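Local coordinates for proteasome assembly chaperone family protein (Thermoplasma acidophilum, PDB 3GAA), which is of unknown function but belongs to the PAC2 family and may, like its relatives, act as a proteasome assembly chaperone, at residues 47-58 with 80-91. Residues are numbered along the deposited sequence; the frame is centred on the assembly and turned at random.
Sequences IVETLGMHQVAH and RIYANNSNTVLV
Strand 54-58 pairs antiparallel with strand 80-83 at one margin of the chain's mixed sheet, and a classic beta bulge interrupts their ladder: Val56 N and Ala57 N both donate to Ile81 O, at 3.0 and 3.3 Å. Before the bulge, His54 and Ala83 exchange two nearly straight backbone bonds. Helix 47-51 leads into strand 54-58, outermost within this chain, through a Schellman motif, in which Gly52 readily adopts the positive phi required; its axis runs 9.7 Å from that of strand 89-91, at 142° between their directions. From the bulge onward, Ala57 and His58 pair antiparallel with a strand of a second subunit, continuing the sheet.

Tyr82 is sandwiched between helix and strand. Val48 CG2 makes a CH-pi contact over one ring face, 4.0 Å from the centroid, while Gln55 CG covers the opposite face near its rim. Having CG anti to the carbonyl carbon (chi1 -64°) turns the flat ring so that each broad face meets one aliphatic neighbour. A serine here would probably open a gap between Val48 and Gln55 and deprive the valine methyl of its aromatic surface. Just past the helix, unbranched Met53 extends from Ala83 to Val91. Branched Val91 offers two methyls: CG2 touches Met53 SD and Ile47 CG1, at 3.5 Å each, and CG1 meets Val48 CG2. On the sheet face of His54, small Ala83 admits bulkier neighbours: its CB meets Val56 CG2 at 3.6 Å and His54 NE2 at 3.7 Å.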
loop_
_atom_site.group_PDB
_atom_site.type_symbol
_atom_site.label_atom_id
_atom_site.label_comp_id
_atom_site.label_asym_id
_atom_site.label_seq_id
_atom_site.Cartn_x
_atom_site.Cartn_y
_atom_site.Cartn_z
ATOM N N ILE A 47 15.859 -20.692 -35.235
ATOM C CA ILE A 47 16.873 -19.678 -35.198
ATOM C C ILE A 47 17.651 -19.793 -33.864
ATOM O O ILE A 47 18.860 -19.635 -33.827
ATOM C CB ILE A 47 16.394 -18.188 -35.627
ATOM C CG1 ILE A 47 16.423 -17.256 -34.453
ATOM C CG2 ILE A 47 15.012 -18.025 -36.367
ATOM C CD1 ILE A 47 17.846 -16.717 -34.174
ATOM N N VAL A 48 16.951 -20.121 -32.783
ATOM C CA VAL A 48 17.562 -20.386 -31.472
ATOM C C VAL A 48 18.667 -21.383 -31.639
ATOM O O VAL A 48 19.804 -21.150 -31.234
ATOM C CB VAL A 48 16.583 -21.036 -30.465
ATOM C CG1 VAL A 48 17.339 -21.717 -29.364
ATOM C CG2 VAL A 48 15.619 -19.998 -29.841
ATOM N N GLU A 49 18.359 -22.505 -32.253
ATOM C CA GLU A 49 19.397 -23.480 -32.521
ATOM C C GLU A 49 20.469 -22.945 -33.447
ATOM O O GLU A 49 21.635 -23.131 -33.177
ATOM C CB GLU A 49 18.829 -24.746 -33.113
ATOM C CG GLU A 49 19.881 -25.899 -33.153
ATOM C CD GLU A 49 20.871 -25.797 -34.341
ATOM O OE1 GLU A 49 20.498 -25.145 -35.370
ATOM O OE2 GLU A 49 22.019 -26.347 -34.250
ATOM N N THR A 50 20.105 -22.288 -34.539
ATOM C CA THR A 50 21.112 -21.985 -35.546
ATOM C C THR A 50 21.963 -20.757 -35.182
ATOM O O THR A 50 23.085 -20.698 -35.538
ATOM C CB THR A 50 20.583 -22.075 -37.033
ATOM O OG1 THR A 50 20.917 -20.899 -37.780
ATOM C CG2 THR A 50 19.106 -22.296 -37.109
ATOM N N LEU A 51 21.501 -19.819 -34.382
ATOM C CA LEU A 51 22.446 -18.805 -33.911
ATOM C C LEU A 51 23.127 -19.272 -32.639
ATOM O O LEU A 51 24.024 -18.616 -32.117
ATOM C CB LEU A 51 21.781 -17.455 -33.689
ATOM C CG LEU A 51 21.244 -16.693 -34.931
ATOM C CD1 LEU A 51 20.591 -15.358 -34.428
ATOM C CD2 LEU A 51 22.264 -16.467 -36.016
ATOM N N GLY A 52 22.734 -20.437 -32.143
ATOM C CA GLY A 52 23.403 -21.002 -30.966
ATOM C C GLY A 52 23.151 -20.107 -29.785
ATOM O O GLY A 52 24.048 -19.780 -29.057
ATOM N N MET A 53 21.906 -19.685 -29.643
ATOM C CA MET A 53 21.544 -18.721 -28.662
ATOM C C MET A 53 21.462 -19.509 -27.356
ATOM O O MET A 53 21.424 -20.745 -27.374
ATOM C CB MET A 53 20.185 -18.126 -29.008
ATOM C CG MET A 53 20.121 -17.385 -30.318
ATOM S SD MET A 53 18.482 -16.779 -30.674
ATOM C CE MET A 53 18.655 -15.120 -30.086
ATOM N N HIS A 54 21.378 -18.774 -26.250
ATOM C CA HIS A 54 21.428 -19.304 -24.913
ATOM C C HIS A 54 20.213 -18.780 -24.156
ATOM O O HIS A 54 19.667 -17.702 -24.460
ATOM C CB HIS A 54 22.772 -18.904 -24.221
ATOM C CG HIS A 54 22.929 -17.430 -23.958
ATOM N ND1 HIS A 54 23.671 -16.599 -24.775
ATOM C CD2 HIS A 54 22.427 -16.632 -22.977
ATOM C CE1 HIS A 54 23.621 -15.355 -24.314
ATOM N NE2 HIS A 54 22.885 -15.348 -23.216
ATOM N N GLN A 55 19.761 -19.543 -23.159
ATOM C CA GLN A 55 18.569 -19.126 -22.429
ATOM C C GLN A 55 18.849 -17.931 -21.503
ATOM O O GLN A 55 19.876 -17.856 -20.908
ATOM C CB GLN A 55 17.964 -20.296 -21.671
ATOM C CG GLN A 55 16.455 -20.145 -21.640
ATOM C CD GLN A 55 15.747 -21.050 -20.676
ATOM O OE1 GLN A 55 16.083 -22.226 -20.520
ATOM N NE2 GLN A 55 14.708 -20.513 -20.056
ATOM N N VAL A 56 17.917 -17.021 -21.379
ATOM C CA VAL A 56 18.144 -15.779 -20.718
ATOM C C VAL A 56 17.003 -15.383 -19.768
ATOM O O VAL A 56 17.186 -14.616 -18.855
ATOM C CB VAL A 56 18.286 -14.752 -21.833
ATOM C CG1 VAL A 56 17.295 -13.607 -21.704
ATOM C CG2 VAL A 56 19.687 -14.300 -21.942
ATOM N N ALA A 57 15.808 -15.893 -19.989
ATOM C CA ALA A 57 14.637 -15.477 -19.213
ATOM C C ALA A 57 13.486 -16.465 -19.417
ATOM O O ALA A 57 13.427 -17.174 -20.415
ATOM C CB ALA A 57 14.216 -14.073 -19.626
ATOM N N HIS A 58 12.598 -16.550 -18.438
ATOM C CA HIS A 58 11.308 -17.243 -18.621
ATOM C C HIS A 58 10.253 -16.192 -18.388
ATOM O O HIS A 58 10.503 -15.270 -17.636
ATOM C CB HIS A 58 11.075 -18.326 -17.580
ATOM C CG HIS A 58 12.000 -19.485 -17.669
ATOM N ND1 HIS A 58 11.681 -20.636 -18.358
ATOM C CD2 HIS A 58 13.214 -19.702 -17.113
ATOM C CE1 HIS A 58 12.673 -21.501 -18.255
ATOM N NE2 HIS A 58 13.614 -20.964 -17.496
ATOM N N ARG A 80 9.964 -19.276 -23.126
ATOM C CA ARG A 80 11.407 -19.069 -22.948
ATOM C C ARG A 80 11.890 -17.930 -23.820
ATOM O O ARG A 80 11.377 -17.737 -24.882
ATOM C CB ARG A 80 12.166 -20.328 -23.316
ATOM C CG ARG A 80 12.011 -21.392 -22.267
ATOM C CD ARG A 80 12.585 -22.787 -22.615
ATOM N NE ARG A 80 11.621 -23.457 -23.471
ATOM C CZ ARG A 80 11.698 -23.492 -24.793
ATOM N NH1 ARG A 80 12.737 -22.940 -25.406
ATOM N NH2 ARG A 80 10.744 -24.083 -25.496
ATOM N N ILE A 81 12.890 -17.189 -23.348
ATOM C CA ILE A 81 13.473 -16.100 -24.085
ATOM C C ILE A 81 14.954 -16.324 -24.180
ATOM O O ILE A 81 15.588 -16.589 -23.193
ATOM C CB ILE A 81 13.175 -14.753 -23.428
ATOM C CG1 ILE A 81 11.648 -14.627 -23.229
ATOM C CG2 ILE A 81 13.787 -13.613 -24.254
ATOM C CD1 ILE A 81 11.243 -13.355 -22.643
ATOM N N TYR A 82 15.490 -16.209 -25.384
ATOM C CA TYR A 82 16.884 -16.458 -25.627
ATOM C C TYR A 82 17.571 -15.247 -26.175
ATOM O O TYR A 82 16.935 -14.409 -26.786
ATOM C CB TYR A 82 17.041 -17.534 -26.675
ATOM C CG TYR A 82 16.514 -18.867 -26.265
ATOM C CD1 TYR A 82 17.393 -19.869 -25.787
ATOM C CD2 TYR A 82 15.159 -19.182 -26.409
ATOM C CE1 TYR A 82 16.934 -21.139 -25.432
ATOM C CE2 TYR A 82 14.685 -20.467 -26.056
ATOM C CZ TYR A 82 15.601 -21.425 -25.577
ATOM O OH TYR A 82 15.180 -22.661 -25.208
ATOM N N ALA A 83 18.881 -15.225 -25.990
ATOM C CA ALA A 83 19.784 -14.212 -26.482
ATOM C C ALA A 83 20.876 -14.897 -27.264
ATOM O O ALA A 83 21.315 -15.986 -26.939
ATOM C CB ALA A 83 20.405 -13.513 -25.341
ATOM N N ASN A 84 21.333 -14.237 -28.305
ATOM C CA ASN A 84 22.589 -14.590 -28.926
ATOM C C ASN A 84 23.761 -14.031 -28.110
ATOM O O ASN A 84 23.618 -13.452 -27.028
ATOM C CB ASN A 84 22.632 -14.129 -30.395
ATOM C CG ASN A 84 22.821 -12.650 -30.547
ATOM O OD1 ASN A 84 23.377 -12.194 -31.523
ATOM N ND2 ASN A 84 22.360 -11.893 -29.591
ATOM N N ASN A 85 24.949 -14.228 -28.632
ATOM C CA ASN A 85 26.114 -14.017 -27.827
ATOM C C ASN A 85 26.444 -12.555 -27.588
ATOM O O ASN A 85 26.883 -12.185 -26.526
ATOM C CB ASN A 85 27.287 -14.706 -28.483
ATOM C CG ASN A 85 28.194 -15.318 -27.477
ATOM O OD1 ASN A 85 28.278 -16.537 -27.394
ATOM N ND2 ASN A 85 28.829 -14.483 -26.649
ATOM N N SER A 86 26.233 -11.727 -28.595
ATOM C CA SER A 86 26.431 -10.293 -28.480
ATOM C C SER A 86 25.261 -9.633 -27.839
ATOM O O SER A 86 25.278 -8.440 -27.656
ATOM C CB SER A 86 26.566 -9.746 -29.861
ATOM O OG SER A 86 26.825 -10.855 -30.703
ATOM N N ASN A 87 24.224 -10.384 -27.519
ATOM C CA ASN A 87 22.995 -9.794 -27.011
ATOM C C ASN A 87 22.447 -8.687 -27.939
ATOM O O ASN A 87 22.015 -7.634 -27.511
ATOM C CB ASN A 87 23.193 -9.364 -25.564
ATOM C CG ASN A 87 23.500 -10.546 -24.647
ATOM O OD1 ASN A 87 22.635 -11.026 -23.928
ATOM N ND2 ASN A 87 24.734 -11.048 -24.703
ATOM N N THR A 88 22.466 -9.004 -29.233
ATOM C CA THR A 88 21.873 -8.211 -30.301
ATOM C C THR A 88 20.636 -8.839 -30.950
ATOM O O THR A 88 19.975 -8.188 -31.738
ATOM C CB THR A 88 22.881 -7.997 -31.430
ATOM O OG1 THR A 88 23.675 -9.178 -31.551
ATOM C CG2 THR A 88 23.784 -6.809 -31.142
ATOM N N VAL A 89 20.309 -10.085 -30.641
ATOM C CA VAL A 89 19.088 -10.688 -31.168
ATOM C C VAL A 89 18.495 -11.501 -30.032
ATOM O O VAL A 89 19.175 -12.348 -29.439
ATOM C CB VAL A 89 19.365 -11.662 -32.361
ATOM C CG1 VAL A 89 18.069 -12.298 -32.844
ATOM C CG2 VAL A 89 20.120 -10.989 -33.508
ATOM N N LEU A 90 17.241 -11.241 -29.719
ATOM C CA LEU A 90 16.579 -12.074 -28.783
ATOM C C LEU A 90 15.536 -12.884 -29.534
ATOM O O LEU A 90 15.045 -12.479 -30.609
ATOM C CB LEU A 90 15.916 -11.234 -27.694
ATOM C CG LEU A 90 16.781 -10.280 -26.854
ATOM C CD1 LEU A 90 15.916 -9.667 -25.810
ATOM C CD2 LEU A 90 17.927 -10.946 -26.182
ATOM N N VAL A 91 15.197 -14.032 -28.972
ATOM C CA VAL A 91 14.031 -14.773 -29.437
ATOM C C VAL A 91 13.106 -15.086 -28.261
ATOM O O VAL A 91 13.541 -15.523 -27.211
ATOM C CB VAL A 91 14.375 -16.089 -30.154
ATOM C CG1 VAL A 91 13.074 -16.914 -30.307
ATOM C CG2 VAL A 91 15.178 -15.809 -31.513
#